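Local coordinates for putative uncharacterized protein (Leishmania major, PDB 3M3I) that is of unknown function but adopts a cupin-superfamily (DUF985) beta fold, in an assembly of two protein chains, at residues 69-77 / 204-212; 92-103 / 148-159. All coordinates share one frame; numbering follows the deposited sequence.

Interaction 1 (69-77 / 204-212); sequences PESPSHLHR and AVIKQMAYE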
loop_
_atom_site.group_PDB
_atom_site.type_symbol
_atom_site.label_atom_id
_atom_site.label_comp_id
_atom_site.label_asym_id
_atom_site.label_seq_id
_atom_site.Cartn_x
_atom_site.Cartn_y
_atom_site.Cartn_z
ATOM N N PRO A 69 -21.198 4.589 -4.018
ATOM C CA PRO A 69 -22.386 3.718 -4.055
ATOM C C PRO A 69 -22.968 3.522 -5.466
ATOM O O PRO A 69 -23.513 2.461 -5.758
ATOM C CB PRO A 69 -23.381 4.436 -3.138
ATOM C CG PRO A 69 -22.555 5.338 -2.295
ATOM C CD PRO A 69 -21.408 5.754 -3.143
ATOM N N GLU A 70 -22.832 4.533 -6.324
ATOM C CA GLU A 70 -23.290 4.457 -7.715
ATOM C C GLU A 70 -22.258 3.781 -8.632
ATOM O O GLU A 70 -22.592 3.427 -9.760
ATOM C CB GLU A 70 -23.635 5.855 -8.246
ATOM C CG GLU A 70 -24.857 6.516 -7.570
ATOM C CD GLU A 70 -25.385 7.755 -8.326
ATOM O OE1 GLU A 70 -24.771 8.132 -9.352
ATOM O OE2 GLU A 70 -26.410 8.353 -7.902
ATOM N N SER A 71 -21.020 3.601 -8.153
ATOM C CA SER A 71 -19.951 2.972 -8.941
ATOM C C SER A 71 -19.138 1.917 -8.161
ATOM O O SER A 71 -17.969 2.118 -7.845
ATOM C CB SER A 71 -19.016 4.037 -9.518
ATOM O OG SER A 71 -18.342 3.546 -10.664
ATOM N N PRO A 72 -19.752 0.768 -7.874
ATOM C CA PRO A 72 -19.000 -0.335 -7.276
ATOM C C PRO A 72 -18.009 -0.965 -8.245
ATOM O O PRO A 72 -18.144 -0.790 -9.438
ATOM C CB PRO A 72 -20.089 -1.342 -6.918
ATOM C CG PRO A 72 -21.229 -1.016 -7.821
ATOM C CD PRO A 72 -21.180 0.449 -8.041
ATOM N N SER A 73 -17.008 -1.680 -7.735
ATOM C CA SER A 73 -16.125 -2.494 -8.574
ATOM C C SER A 73 -16.784 -3.859 -8.703
ATOM O O SER A 73 -17.045 -4.504 -7.710
ATOM C CB SER A 73 -14.738 -2.603 -7.937
ATOM O OG SER A 73 -14.027 -3.776 -8.318
ATOM N N HIS A 74 -17.077 -4.298 -9.920
ATOM C CA HIS A 74 -17.837 -5.534 -10.122
ATOM C C HIS A 74 -16.922 -6.731 -10.098
ATOM O O HIS A 74 -15.718 -6.595 -10.273
ATOM C CB HIS A 74 -18.598 -5.485 -11.442
ATOM C CG HIS A 74 -19.666 -4.439 -11.477
ATOM N ND1 HIS A 74 -19.404 -3.124 -11.784
ATOM C CD2 HIS A 74 -20.993 -4.513 -11.229
ATOM C CE1 HIS A 74 -20.526 -2.432 -11.731
ATOM N NE2 HIS A 74 -21.504 -3.251 -11.389
ATOM N N LEU A 75 -17.503 -7.903 -9.882
ATOM C CA LEU A 75 -16.732 -9.132 -9.725
ATOM C C LEU A 75 -15.730 -9.377 -10.865
ATOM O O LEU A 75 -16.092 -9.478 -12.039
ATOM C CB LEU A 75 -17.668 -10.335 -9.543
ATOM C CG LEU A 75 -18.553 -10.314 -8.279
ATOM C CD1 LEU A 75 -19.293 -11.625 -8.077
ATOM C CD2 LEU A 75 -17.736 -10.005 -7.034
ATOM N N HIS A 76 -14.457 -9.439 -10.500
ATOM C CA HIS A 76 -13.381 -9.703 -11.445
ATOM C C HIS A 76 -12.321 -10.606 -10.801
ATOM O O HIS A 76 -12.390 -10.924 -9.606
ATOM C CB HIS A 76 -12.753 -8.386 -11.894
ATOM C CG HIS A 76 -12.122 -7.612 -10.783
ATOM N ND1 HIS A 76 -12.858 -6.917 -9.850
ATOM C CD2 HIS A 76 -10.824 -7.439 -10.442
ATOM C CE1 HIS A 76 -12.042 -6.338 -8.990
ATOM N NE2 HIS A 76 -10.801 -6.641 -9.324
ATOM N N ARG A 77 -11.343 -11.021 -11.584
ATOM C CA ARG A 77 -10.326 -11.910 -11.076
ATOM C C ARG A 77 -8.946 -11.538 -11.629
ATOM O O ARG A 77 -8.819 -11.119 -12.781
ATOM C CB ARG A 77 -10.689 -13.360 -11.400
ATOM C CG ARG A 77 -9.678 -14.396 -10.932
ATOM C CD ARG A 77 -9.703 -15.598 -11.830
ATOM N NE ARG A 77 -10.788 -16.510 -11.505
ATOM C CZ ARG A 77 -11.441 -17.265 -12.382
ATOM N NH1 ARG A 77 -11.172 -17.213 -13.680
ATOM N NH2 ARG A 77 -12.390 -18.075 -11.952
ATOM N N ALA A 204 -26.551 -14.424 -4.032
ATOM C CA ALA A 204 -26.750 -13.075 -3.492
ATOM C C ALA A 204 -25.592 -12.123 -3.829
ATOM O O ALA A 204 -25.822 -11.021 -4.329
ATOM C CB ALA A 204 -26.973 -13.135 -2.000
ATOM N N VAL A 205 -24.357 -12.536 -3.559
ATOM C CA VAL A 205 -23.191 -11.717 -3.925
ATOM C C VAL A 205 -23.096 -11.600 -5.452
ATOM O O VAL A 205 -22.757 -10.538 -5.975
ATOM C CB VAL A 205 -21.853 -12.263 -3.326
ATOM C CG1 VAL A 205 -21.676 -13.730 -3.625
ATOM C CG2 VAL A 205 -20.645 -11.486 -3.867
ATOM N N ILE A 206 -23.433 -12.674 -6.167
ATOM C CA ILE A 206 -23.355 -12.649 -7.626
ATOM C C ILE A 206 -24.314 -11.593 -8.202
ATOM O O ILE A 206 -23.879 -10.716 -8.947
ATOM C CB ILE A 206 -23.618 -14.024 -8.252
ATOM C CG1 ILE A 206 -22.450 -14.969 -7.962
ATOM C CG2 ILE A 206 -23.801 -13.907 -9.771
ATOM C CD1 ILE A 206 -22.779 -16.431 -8.232
ATOM N N LYS A 207 -25.590 -11.669 -7.837
ATOM C CA LYS A 207 -26.583 -10.700 -8.306
ATOM C C LYS A 207 -26.364 -9.274 -7.790
ATOM O O LYS A 207 -26.800 -8.328 -8.415
ATOM C CB LYS A 207 -28.010 -11.177 -7.982
ATOM C CG LYS A 207 -28.507 -12.250 -8.969
ATOM C CD LYS A 207 -29.885 -12.759 -8.630
ATOM C CE LYS A 207 -30.390 -13.705 -9.724
ATOM N NZ LYS A 207 -31.870 -13.949 -9.649
ATOM N N GLN A 208 -25.691 -9.130 -6.651
ATOM C CA GLN A 208 -25.354 -7.823 -6.086
ATOM C C GLN A 208 -24.128 -7.242 -6.771
ATOM O O GLN A 208 -24.131 -6.073 -7.119
ATOM C CB GLN A 208 -25.099 -7.940 -4.574
ATOM C CG GLN A 208 -24.644 -6.630 -3.859
ATOM C CD GLN A 208 -24.396 -6.830 -2.362
ATOM O OE1 GLN A 208 -24.991 -7.717 -1.729
ATOM N NE2 GLN A 208 -23.514 -6.014 -1.789
ATOM N N MET A 209 -23.091 -8.055 -6.989
ATOM C CA MET A 209 -21.769 -7.533 -7.415
ATOM C C MET A 209 -21.306 -7.835 -8.836
ATOM O O MET A 209 -20.290 -7.295 -9.249
ATOM C CB MET A 209 -20.679 -8.002 -6.444
ATOM C CG MET A 209 -20.869 -7.523 -5.001
ATOM S SD MET A 209 -20.911 -5.723 -4.841
ATOM C CE MET A 209 -19.331 -5.255 -5.554
ATOM N N ALA A 210 -21.998 -8.692 -9.577
ATOM C CA ALA A 210 -21.592 -8.988 -10.955
ATOM C C ALA A 210 -22.402 -8.169 -11.937
ATOM O O ALA A 210 -23.575 -7.867 -11.686
ATOM C CB ALA A 210 -21.742 -10.469 -11.261
ATOM N N TYR A 211 -21.770 -7.806 -13.052
ATOM C CA TYR A 211 -22.447 -7.118 -14.146
ATOM C C TYR A 211 -23.610 -7.956 -14.652
ATOM O O TYR A 211 -23.494 -9.187 -14.763
ATOM C CB TYR A 211 -21.493 -6.868 -15.305
ATOM C CG TYR A 211 -20.653 -5.606 -15.206
ATOM C CD1 TYR A 211 -21.245 -4.344 -15.147
ATOM C CD2 TYR A 211 -19.260 -5.671 -15.234
ATOM C CE1 TYR A 211 -20.464 -3.187 -15.092
ATOM C CE2 TYR A 211 -18.486 -4.533 -15.174
ATOM C CZ TYR A 211 -19.085 -3.299 -15.109
ATOM O OH TYR A 211 -18.293 -2.173 -15.063
ATOM N N GLU A 212 -24.725 -7.278 -14.938
ATOM C CA GLU A 212 -25.904 -7.896 -15.571
ATOM C C GLU A 212 -25.936 -7.548 -17.056
ATOM O O GLU A 212 -25.690 -8.404 -17.900
ATOM C CB GLU A 212 -27.210 -7.424 -14.912
#
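Val205 meets Leu75 where the C-terminal helix 203-209 of this cupin fold packs against a strand corner. The chain turns at Leu75, between strands 73-74 and 76-77, and the helix lies against that corner. Val205 touches with CG2, which faces Leu75 CD1; the next residue, Ile206, brings its CA beside the same methyl, while its side chain turns to helix 192-198. Met209 makes the largest contribution from the helical side. Its CB rests 3.6 Å from Leu75 CD2, the two side chains crossing at about a right angle. Bends at chi2 and chi3 (-59° and -58°) fold the thioether back, and Met209 CE lies 3.2 Å from Ser73 O. The carbonyl O of Met209, at the helix end, accepts Leu75 N at 2.9 Å. His74 CA makes a further CA-H...O contact with the same O, at 3.1 Å. Ala210, where helical geometry ends, sets CB 4.2 Å from Leu75 CD1. Tyr211 then stacks face-to-face on His74, ring centroids 3.8 Å apart and planes 17° off parallel. Both rings have polar partners elsewhere: the bond from His74 ND1 to Glu35 O helps fix the turn of the imidazole, while that of Tyr211 OH to Pro34 O only tethers the far end of the phenol. The stack is displaced: His74 ND1 sits over the rim of the Tyr211 ring, 3.3 Å from its CZ.

Interaction 2 (92-103 / 148-159); sequences LQLHVILKDPQD and YTVPGGAIFGSS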
loop_
_atom_site.group_PDB
_atom_site.type_symbol
_atom_site.label_atom_id
_atom_site.label_comp_id
_atom_site.label_asym_id
_atom_site.label_seq_id
_atom_site.Cartn_x
_atom_site.Cartn_y
_atom_site.Cartn_z
ATOM N N LEU A 92 -14.380 0.683 2.847
ATOM C CA LEU A 92 -14.608 0.004 1.590
ATOM C C LEU A 92 -14.966 -1.449 1.916
ATOM O O LEU A 92 -14.194 -2.149 2.588
ATOM C CB LEU A 92 -13.323 0.050 0.770
ATOM C CG LEU A 92 -13.390 -0.136 -0.741
ATOM C CD1 LEU A 92 -13.490 1.211 -1.430
ATOM C CD2 LEU A 92 -12.147 -0.856 -1.206
ATOM N N GLN A 93 -16.129 -1.903 1.466
ATOM C CA GLN A 93 -16.516 -3.283 1.672
ATOM C C GLN A 93 -16.042 -4.111 0.498
ATOM O O GLN A 93 -16.452 -3.886 -0.644
ATOM C CB GLN A 93 -18.020 -3.426 1.857
ATOM C CG GLN A 93 -18.412 -4.819 2.291
ATOM C CD GLN A 93 -19.888 -4.976 2.541
ATOM O OE1 GLN A 93 -20.553 -4.060 3.001
ATOM N NE2 GLN A 93 -20.401 -6.156 2.260
ATOM N N LEU A 94 -15.153 -5.050 0.797
ATOM C CA LEU A 94 -14.584 -5.946 -0.176
ATOM C C LEU A 94 -15.384 -7.235 -0.109
ATOM O O LEU A 94 -15.623 -7.766 0.979
ATOM C CB LEU A 94 -13.118 -6.242 0.147
ATOM C CG LEU A 94 -12.056 -5.295 -0.383
ATOM C CD1 LEU A 94 -10.724 -5.567 0.293
ATOM C CD2 LEU A 94 -11.940 -5.496 -1.891
ATOM N N HIS A 95 -15.786 -7.727 -1.271
ATOM C CA HIS A 95 -16.551 -8.956 -1.393
ATOM C C HIS A 95 -15.635 -9.973 -2.040
ATOM O O HIS A 95 -15.441 -9.927 -3.251
ATOM C CB HIS A 95 -17.786 -8.721 -2.275
ATOM C CG HIS A 95 -18.700 -7.649 -1.765
ATOM N ND1 HIS A 95 -20.002 -7.895 -1.387
ATOM C CD2 HIS A 95 -18.500 -6.322 -1.583
ATOM C CE1 HIS A 95 -20.562 -6.766 -0.995
ATOM N NE2 HIS A 95 -19.668 -5.799 -1.096
ATOM N N VAL A 96 -15.080 -10.883 -1.258
ATOM C CA VAL A 96 -14.025 -11.780 -1.735
ATOM C C VAL A 96 -14.488 -13.242 -1.744
ATOM O O VAL A 96 -14.753 -13.810 -0.691
ATOM C CB VAL A 96 -12.762 -11.663 -0.837
ATOM C CG1 VAL A 96 -11.641 -12.537 -1.357
ATOM C CG2 VAL A 96 -12.291 -10.218 -0.745
ATOM N N ILE A 97 -14.588 -13.854 -2.922
ATOM C CA ILE A 97 -14.808 -15.294 -3.000
ATOM C C ILE A 97 -13.444 -15.931 -3.265
ATOM O O ILE A 97 -12.848 -15.698 -4.302
ATOM C CB ILE A 97 -15.798 -15.697 -4.112
ATOM C CG1 ILE A 97 -17.082 -14.860 -4.052
ATOM C CG2 ILE A 97 -16.116 -17.181 -3.992
ATOM C CD1 ILE A 97 -17.856 -14.802 -5.365
ATOM N N LEU A 98 -12.935 -16.707 -2.317
ATOM C CA LEU A 98 -11.590 -17.273 -2.434
ATOM C C LEU A 98 -11.641 -18.527 -3.274
ATOM O O LEU A 98 -12.605 -19.260 -3.191
ATOM C CB LEU A 98 -11.028 -17.626 -1.054
ATOM C CG LEU A 98 -11.012 -16.546 0.025
ATOM C CD1 LEU A 98 -10.685 -17.194 1.371
ATOM C CD2 LEU A 98 -10.006 -15.442 -0.295
ATOM N N LYS A 99 -10.603 -18.771 -4.068
ATOM C CA LYS A 99 -10.461 -20.029 -4.812
ATOM C C LYS A 99 -10.253 -21.203 -3.857
ATOM O O LYS A 99 -10.816 -22.269 -4.047
ATOM C CB LYS A 99 -9.288 -19.941 -5.787
ATOM C CG LYS A 99 -9.253 -21.025 -6.835
ATOM C CD LYS A 99 -8.187 -20.699 -7.867
ATOM C CE LYS A 99 -8.250 -21.611 -9.081
ATOM N NZ LYS A 99 -7.390 -21.109 -10.201
ATOM N N ASP A 100 -9.402 -21.003 -2.858
ATOM C CA ASP A 100 -9.370 -21.843 -1.651
ATOM C C ASP A 100 -9.200 -20.890 -0.472
ATOM O O ASP A 100 -8.765 -19.756 -0.670
ATOM C CB ASP A 100 -8.205 -22.834 -1.659
ATOM C CG ASP A 100 -7.924 -23.417 -3.025
ATOM O OD1 ASP A 100 -8.356 -24.561 -3.296
ATOM O OD2 ASP A 100 -7.252 -22.736 -3.823
ATOM N N PRO A 101 -9.535 -21.331 0.758
ATOM C CA PRO A 101 -9.177 -20.570 1.976
ATOM C C PRO A 101 -7.713 -20.060 2.004
ATOM O O PRO A 101 -6.900 -20.525 2.800
ATOM C CB PRO A 101 -9.439 -21.577 3.086
ATOM C CG PRO A 101 -10.586 -22.404 2.556
ATOM C CD PRO A 101 -10.423 -22.472 1.060
ATOM N N GLN A 102 -7.419 -19.065 1.158
ATOM C CA GLN A 102 -6.043 -18.680 0.815
ATOM C C GLN A 102 -5.550 -17.405 1.498
ATOM O O GLN A 102 -4.568 -16.801 1.062
ATOM C CB GLN A 102 -5.911 -18.571 -0.713
ATOM C CG GLN A 102 -5.708 -19.940 -1.351
ATOM C CD GLN A 102 -5.981 -19.985 -2.831
ATOM O OE1 GLN A 102 -6.689 -19.145 -3.373
ATOM N NE2 GLN A 102 -5.431 -21.002 -3.496
ATOM N N ASP A 103 -6.231 -17.017 2.575
ATOM C CA ASP A 103 -5.811 -15.910 3.425
ATOM C C ASP A 103 -4.613 -16.320 4.273
ATOM O O ASP A 103 -3.730 -15.505 4.536
ATOM C CB ASP A 103 -6.947 -15.485 4.368
ATOM C CG ASP A 103 -8.158 -14.909 3.637
ATOM O OD1 ASP A 103 -8.047 -14.562 2.444
ATOM O OD2 ASP A 103 -9.227 -14.790 4.271
ATOM N N TYR A 148 -5.436 -4.841 3.705
ATOM C CA TYR A 148 -5.910 -6.195 3.444
ATOM C C TYR A 148 -5.515 -6.619 2.031
ATOM O O TYR A 148 -5.504 -5.799 1.112
ATOM C CB TYR A 148 -7.422 -6.287 3.616
ATOM C CG TYR A 148 -7.976 -7.637 3.245
ATOM C CD1 TYR A 148 -8.095 -8.653 4.193
ATOM C CD2 TYR A 148 -8.351 -7.914 1.937
ATOM C CE1 TYR A 148 -8.599 -9.906 3.844
ATOM C CE2 TYR A 148 -8.847 -9.151 1.587
ATOM C CZ TYR A 148 -8.964 -10.143 2.535
ATOM O OH TYR A 148 -9.459 -11.364 2.157
ATOM N N THR A 149 -5.202 -7.908 1.878
ATOM C CA THR A 149 -4.688 -8.488 0.639
ATOM C C THR A 149 -5.649 -9.524 0.064
ATOM O O THR A 149 -5.972 -10.507 0.719
ATOM C CB THR A 149 -3.313 -9.151 0.854
ATOM O OG1 THR A 149 -2.353 -8.148 1.171
ATOM C CG2 THR A 149 -2.844 -9.879 -0.398
ATOM N N VAL A 150 -6.084 -9.294 -1.178
ATOM C CA VAL A 150 -6.998 -10.193 -1.871
ATOM C C VAL A 150 -6.127 -11.216 -2.579
ATOM O O VAL A 150 -5.341 -10.843 -3.435
ATOM C CB VAL A 150 -7.879 -9.432 -2.887
ATOM C CG1 VAL A 150 -8.809 -10.386 -3.610
ATOM C CG2 VAL A 150 -8.676 -8.346 -2.180
ATOM N N PRO A 151 -6.232 -12.505 -2.206
ATOM C CA PRO A 151 -5.283 -13.443 -2.805
ATOM C C PRO A 151 -5.544 -13.630 -4.295
ATOM O O PRO A 151 -6.698 -13.594 -4.722
ATOM C CB PRO A 151 -5.537 -14.745 -2.039
ATOM C CG PRO A 151 -6.237 -14.329 -0.773
ATOM C CD PRO A 151 -7.073 -13.161 -1.189
ATOM N N GLY A 152 -4.472 -13.798 -5.067
ATOM C CA GLY A 152 -4.576 -14.133 -6.477
ATOM C C GLY A 152 -5.477 -15.337 -6.681
ATOM O O GLY A 152 -5.393 -16.318 -5.958
ATOM N N GLY A 153 -6.356 -15.247 -7.664
ATOM C CA GLY A 153 -7.271 -16.322 -7.994
ATOM C C GLY A 153 -8.631 -16.116 -7.376
ATOM O O GLY A 153 -9.557 -16.830 -7.707
ATOM N N ALA A 154 -8.761 -15.138 -6.483
ATOM C CA ALA A 154 -10.055 -14.821 -5.896
ATOM C C ALA A 154 -10.953 -14.095 -6.895
ATOM O O ALA A 154 -10.483 -13.257 -7.656
ATOM C CB ALA A 154 -9.883 -13.977 -4.627
ATOM N N ILE A 155 -12.236 -14.450 -6.903
ATOM C CA ILE A 155 -13.268 -13.654 -7.563
ATOM C C ILE A 155 -13.732 -12.617 -6.538
ATOM O O ILE A 155 -14.262 -12.978 -5.489
ATOM C CB ILE A 155 -14.446 -14.526 -8.015
ATOM C CG1 ILE A 155 -13.998 -15.541 -9.079
ATOM C CG2 ILE A 155 -15.588 -13.670 -8.571
ATOM C CD1 ILE A 155 -14.927 -16.706 -9.224
ATOM N N PHE A 156 -13.525 -11.336 -6.833
ATOM C CA PHE A 156 -13.775 -10.271 -5.860
ATOM C C PHE A 156 -14.244 -8.930 -6.444
ATOM O O PHE A 156 -14.036 -8.637 -7.622
ATOM C CB PHE A 156 -12.524 -10.038 -5.022
ATOM C CG PHE A 156 -11.388 -9.409 -5.770
ATOM C CD1 PHE A 156 -10.730 -10.091 -6.766
ATOM C CD2 PHE A 156 -10.944 -8.147 -5.445
ATOM C CE1 PHE A 156 -9.682 -9.521 -7.438
ATOM C CE2 PHE A 156 -9.888 -7.583 -6.115
ATOM C CZ PHE A 156 -9.256 -8.268 -7.102
ATOM N N GLY A 157 -14.849 -8.107 -5.592
ATOM C CA GLY A 157 -15.345 -6.788 -6.011
ATOM C C GLY A 157 -15.424 -5.866 -4.818
ATOM O O GLY A 157 -15.110 -6.296 -3.725
ATOM N N SER A 158 -15.841 -4.615 -5.009
ATOM C CA SER A 158 -15.961 -3.697 -3.890
ATOM C C SER A 158 -17.175 -2.778 -3.971
ATOM O O SER A 158 -17.716 -2.560 -5.043
ATOM C CB SER A 158 -14.666 -2.896 -3.703
ATOM O OG SER A 158 -14.551 -1.832 -4.622
ATOM N N SER A 159 -17.612 -2.282 -2.805
ATOM C CA SER A 159 -18.763 -1.386 -2.717
ATOM C C SER A 159 -18.682 -0.494 -1.492
ATOM O O SER A 159 -17.909 -0.758 -0.563
ATOM C CB SER A 159 -20.083 -2.171 -2.695
ATOM O OG SER A 159 -20.237 -2.889 -1.491
#
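His95 and Ser159 join across neighbouring antiparallel strands of a cupin beta fold, 92-98 and 155-159, whose axes run at 164°. Backbone bonds in both directions link the pairs Gln93-Ser159, His95-Gly157 and Ile97-Ile155; the His95 N to Gly157 O bond is essentially straight (179°). From that backbone the His95 side chain leaves on the same face as Gln93 and Ile97. Its CB lies 3.9 Å from Gly157 O, and with CG anti to the carbonyl carbon (chi1 -58°) the ring leans along the partner strand. CD2 lies between Gly157 O and the slightly nearer Ser159 OG (3.8 Å), and CE1 is at a similar distance from that hydroxyl. On the other side of the ring, ND1 has a weak hydrogen bond to Tyr131 OH. On the opposite face, Leu94 and Val96 reach strand 148-150 of the other sheet, Leu94 CD1 lying 3.7 Å from Tyr148 CD2. A type II turn, Pro151 to Ala154, returns the chain to the first sheet; Ala154 CB meets Val96 CG1 at 4.0 Å, and Pro151 CD meets Leu98 CD2 at 3.8 Å. At the ring's tip, His95 NE2 shares a 3.0 Å hydrogen bond with Ser159 OG, which lies near the ring plane.

Overall arrangement
Interactions 1 and 2 are centred about 13 Å apart and share one antiparallel sheet, in which strand 76-77 lies next to strand 155-159. Along the chain, both segments of interaction 2 fall between those of interaction 1. Two probable backbone hydrogen bonds join them directly: Ser73 N to Ser158 O at 2.9 Å and His76 N to Phe156 O at 3.0 Å. The helix of interaction 1 also reaches over the sheet, with Met209 CE 3.2 Å from Ser158 O and Gln208 NE2 packed 3.1 Å from His95 CE1. Strand 155-159 is therefore the common element, paired with 92-98 along one edge and with 76-77 along the other. With function unknown, neither contact can be assigned to an active site.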